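Cytochrome c-552 Ks_3358 (Candidatus Kuenenia stuttgartiensis, PDB 5MXZ) binds a covalently attached heme c and probably carries electrons as a small class I-like c-type cytochrome of an anammox bacterium. Local coordinates at residues A[8-13]-A[17-22]. The protein carries 1 engineered substitution. Sequence-based numbering, arbitrary orientation.
Sequences LFLQHC and HGVDGN. Engineered in segment 8-13: Phe-9 (natural residue Tyr). With ZN (zinc ion), chain J; HEC (heme c), chain B; EDO (1,2-ethanediol), chain O; EDO (1,2-ethanediol), chain N.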
loop_
_atom_site.group_PDB
_atom_site.type_symbol
_atom_site.label_atom_id
_atom_site.label_comp_id
_atom_site.label_asym_id
_atom_site.label_seq_id
_atom_site.Cartn_x
_atom_site.Cartn_y
_atom_site.Cartn_z
ATOM N N LEU A 8 10.140 2.063 -3.929
ATOM C CA LEU A 8 9.287 2.904 -3.080
ATOM C C LEU A 8 8.562 2.090 -2.012
ATOM O O LEU A 8 8.459 2.529 -0.865
ATOM C CB LEU A 8 8.268 3.690 -3.919
ATOM C CG LEU A 8 8.768 4.784 -4.860
ATOM C CD1 LEU A 8 7.650 5.157 -5.822
ATOM C CD2 LEU A 8 9.279 6.007 -4.104
ATOM N N PHE A 9 8.079 0.904 -2.392
ATOM C CA PHE A 9 7.365 0.015 -1.474
ATOM C C PHE A 9 8.270 -0.484 -0.349
ATOM O O PHE A 9 7.856 -0.525 0.808
ATOM C CB PHE A 9 6.751 -1.170 -2.226
ATOM C CG PHE A 9 5.786 -1.981 -1.401
ATOM C CD1 PHE A 9 4.427 -1.645 -1.358
ATOM C CD2 PHE A 9 6.225 -3.091 -0.675
ATOM C CE1 PHE A 9 3.529 -2.393 -0.601
ATOM C CE2 PHE A 9 5.331 -3.835 0.089
ATOM C CZ PHE A 9 3.982 -3.487 0.124
ATOM N N LEU A 10 9.498 -0.862 -0.708
ATOM C CA LEU A 10 10.496 -1.336 0.251
ATOM C C LEU A 10 10.926 -0.230 1.218
ATOM O O LEU A 10 11.205 -0.501 2.390
ATOM C CB LEU A 10 11.712 -1.938 -0.480
ATOM C CG LEU A 10 11.526 -3.178 -1.376
ATOM C CD1 LEU A 10 12.768 -3.466 -2.211
ATOM C CD2 LEU A 10 11.115 -4.412 -0.581
ATOM N N GLN A 11 10.953 1.006 0.717
ATOM C CA GLN A 11 11.302 2.196 1.498
ATOM C C GLN A 11 10.192 2.655 2.443
ATOM O O GLN A 11 10.477 3.082 3.563
ATOM C CB GLN A 11 11.662 3.363 0.570
ATOM C CG GLN A 11 13.063 3.322 -0.034
ATOM C CD GLN A 11 13.264 4.306 -1.191
ATOM O OE1 GLN A 11 12.333 4.997 -1.630
ATOM N NE2 GLN A 11 14.495 4.369 -1.695
ATOM N N HIS A 12 8.936 2.577 1.990
ATOM C CA HIS A 12 7.822 3.266 2.660
ATOM C C HIS A 12 6.695 2.393 3.216
ATOM O O HIS A 12 5.928 2.856 4.062
ATOM C CB HIS A 12 7.209 4.318 1.726
ATOM C CG HIS A 12 8.165 5.392 1.308
ATOM N ND1 HIS A 12 8.549 6.415 2.148
ATOM C CD2 HIS A 12 8.813 5.603 0.138
ATOM C CE1 HIS A 12 9.390 7.213 1.513
ATOM N NE2 HIS A 12 9.567 6.742 0.291
ATOM N N CYS A 13 6.581 1.154 2.742
ATOM C CA CYS A 13 5.372 0.351 2.991
ATOM C C CYS A 13 5.630 -1.006 3.635
ATOM O O CYS A 13 4.776 -1.522 4.364
ATOM C CB CYS A 13 4.594 0.140 1.686
ATOM S SG CYS A 13 4.578 1.530 0.521
ATOM N N HIS A 17 3.109 -3.574 5.488
ATOM C CA HIS A 17 2.655 -4.514 4.457
ATOM C C HIS A 17 3.868 -5.251 3.883
ATOM O O HIS A 17 4.644 -4.667 3.109
ATOM C CB HIS A 17 1.952 -3.776 3.316
ATOM C CG HIS A 17 0.887 -2.819 3.754
ATOM N ND1 HIS A 17 -0.379 -3.227 4.110
ATOM C CD2 HIS A 17 0.892 -1.468 3.858
ATOM C CE1 HIS A 17 -1.106 -2.170 4.433
ATOM N NE2 HIS A 17 -0.361 -1.089 4.281
ATOM N N GLY A 18 4.038 -6.520 4.248
ATOM C CA GLY A 18 5.165 -7.330 3.753
ATOM C C GLY A 18 5.121 -7.564 2.248
ATOM O O GLY A 18 4.051 -7.474 1.629
ATOM N N VAL A 19 6.277 -7.887 1.664
ATOM C CA VAL A 19 6.395 -8.110 0.206
ATOM C C VAL A 19 5.572 -9.288 -0.325
ATOM O O VAL A 19 5.164 -9.284 -1.490
ATOM C CB VAL A 19 7.864 -8.215 -0.287
ATOM C CG1 VAL A 19 8.578 -6.884 -0.113
ATOM C CG2 VAL A 19 8.626 -9.343 0.405
ATOM N N ASP A 20 5.324 -10.279 0.531
ATOM C CA ASP A 20 4.584 -11.488 0.146
ATOM C C ASP A 20 3.061 -11.295 0.012
ATOM O O ASP A 20 2.338 -12.241 -0.328
ATOM C CB ASP A 20 4.921 -12.660 1.092
ATOM C CG ASP A 20 4.632 -12.358 2.566
ATOM O OD1 ASP A 20 4.278 -11.212 2.927
ATOM O OD2 ASP A 20 4.774 -13.294 3.384
ATOM N N GLY A 21 2.585 -10.073 0.263
ATOM C CA GLY A 21 1.154 -9.765 0.233
ATOM C C GLY A 21 0.451 -9.994 1.563
ATOM O O GLY A 21 -0.782 -10.048 1.616
ATOM N N ASN A 22 1.246 -10.111 2.630
ATOM C CA ASN A 22 0.755 -10.357 3.986
ATOM C C ASN A 22 1.267 -9.268 4.922
ATOM O O ASN A 22 2.445 -8.905 4.845
ATOM C CB ASN A 22 1.231 -11.723 4.497
ATOM C CG ASN A 22 0.741 -12.877 3.643
ATOM O OD1 ASN A 22 -0.459 -13.051 3.435
ATOM N ND2 ASN A 22 1.673 -13.681 3.151
HETATM ZN ZN ZN J . 11.610 7.620 -0.497
HETATM FE FE HEC B . -1.032 0.894 4.358
HETATM C CHA HEC B . -4.377 0.119 4.556
HETATM C CHB HEC B . -1.131 0.602 0.935
HETATM C CHC HEC B . 2.139 2.241 4.195
HETATM C CHD HEC B . -0.696 0.399 7.724
HETATM N NA HEC B . -2.529 0.460 2.968
HETATM C C1A HEC B . -3.796 0.097 3.211
HETATM C C2A HEC B . -4.615 -0.193 2.017
HETATM C C3A HEC B . -3.653 -0.044 0.918
HETATM C C4A HEC B . -2.407 0.346 1.634
HETATM C CMA HEC B . -3.890 -0.228 -0.563
HETATM C CAA HEC B . -6.062 -0.610 2.005
HETATM C CBA HEC B . -7.087 0.357 1.476
HETATM C CGA HEC B . -8.388 -0.415 1.367
HETATM O O1A HEC B . -8.462 -1.606 1.742
HETATM O O2A HEC B . -9.366 0.179 0.896
HETATM N NB HEC B . 0.288 1.374 2.809
HETATM C C1B HEC B . 0.108 1.171 1.479
HETATM C C2B HEC B . 1.233 1.594 0.598
HETATM C C3B HEC B . 2.183 2.081 1.608
HETATM C C4B HEC B . 1.526 1.885 2.910
HETATM C CMB HEC B . 1.355 1.516 -0.901
HETATM C CAB HEC B . 3.514 2.670 1.391
HETATM C CBB HEC B . 3.538 4.024 0.716
HETATM N NC HEC B . 0.483 1.287 5.743
HETATM C C1C HEC B . 1.722 1.769 5.521
HETATM C C2C HEC B . 2.598 1.875 6.725
HETATM C C3C HEC B . 1.714 1.329 7.765
HETATM C C4C HEC B . 0.468 0.977 7.052
HETATM C CMC HEC B . 4.010 2.396 6.825
HETATM C CAC HEC B . 2.019 1.118 9.214
HETATM C CBC HEC B . 2.370 2.308 10.070
HETATM N ND HEC B . -2.339 0.380 5.892
HETATM C C1D HEC B . -2.055 0.221 7.198
HETATM C C2D HEC B . -3.204 -0.142 8.056
HETATM C C3D HEC B . -4.310 -0.234 7.094
HETATM C C4D HEC B . -3.645 0.097 5.816
HETATM C CMD HEC B . -3.233 -0.381 9.543
HETATM C CAD HEC B . -5.765 -0.534 7.325
HETATM C CBD HEC B . -6.450 0.842 7.308
HETATM C CGD HEC B . -7.615 0.974 6.338
HETATM O O1D HEC B . -8.338 1.996 6.416
HETATM O O2D HEC B . -7.848 0.087 5.483
HETATM C C1 EDO O . 5.078 -11.447 7.255
HETATM O O1 EDO O . 4.710 -10.674 6.105
HETATM C C2 EDO O . 5.469 -12.856 6.821
HETATM O O2 EDO O . 4.419 -13.413 6.021
HETATM C C1 EDO N . 2.339 -7.868 -2.884
HETATM O O1 EDO N . 0.960 -7.493 -2.974
HETATM C C2 EDO N . 3.145 -6.706 -2.313
HETATM O O2 EDO N . 2.608 -6.346 -1.037
#
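His-17 and Cys-13 show how the ends of a CXXCH motif hold heme c by a thioether and a metal bond, while a backbone hydrogen bond joins the two ends to each other. Cys-13 SG forms one of the two thioethers, to heme CAB (1.8 Å), Cys-16 carrying the other. His-17 NE2 binds heme FE at 2.1 Å. Between them, His-17 N donates to Cys-13 O over 2.9 Å, nearly straight at 165° and in the carbonyl plane, which ties the axial ligand's backbone to the first thioether cysteine. With CG beside its own backbone N (chi1 -50°), the His-17 imidazole is directed to the iron, its edge meeting heme CHC in plane.

The engineered Phe-9, tyrosine in the natural protein, packs against the His-17 backbone. Its side chain swings anti to the backbone N (chi1 -169°), bringing the outer end of the ring to the second segment: CE2 lies 3.2 Å from His-17 O, and CZ packs 3.8 Å from His-17 CB. Cys-13 CB covers one ring face near the rim. Farther out, Leu-10 CD2 touches Val-19 CG1 at 3.6 Å, a small apolar contact on the exposed side.

Val-19 belongs to a type I turn, Gly-18 to Gly-21, overlapped by an Asx turn in which Asn-22 N donates to Asp-20 OD1. Beyond the segments, Met-61 supplies the iron's other axial ligand and Phe-35 stacks on the His-17 ring. The contact thus joins the C-terminal end of helix 5-12, through the CXXCH motif, to the loop leading into helix 25-30.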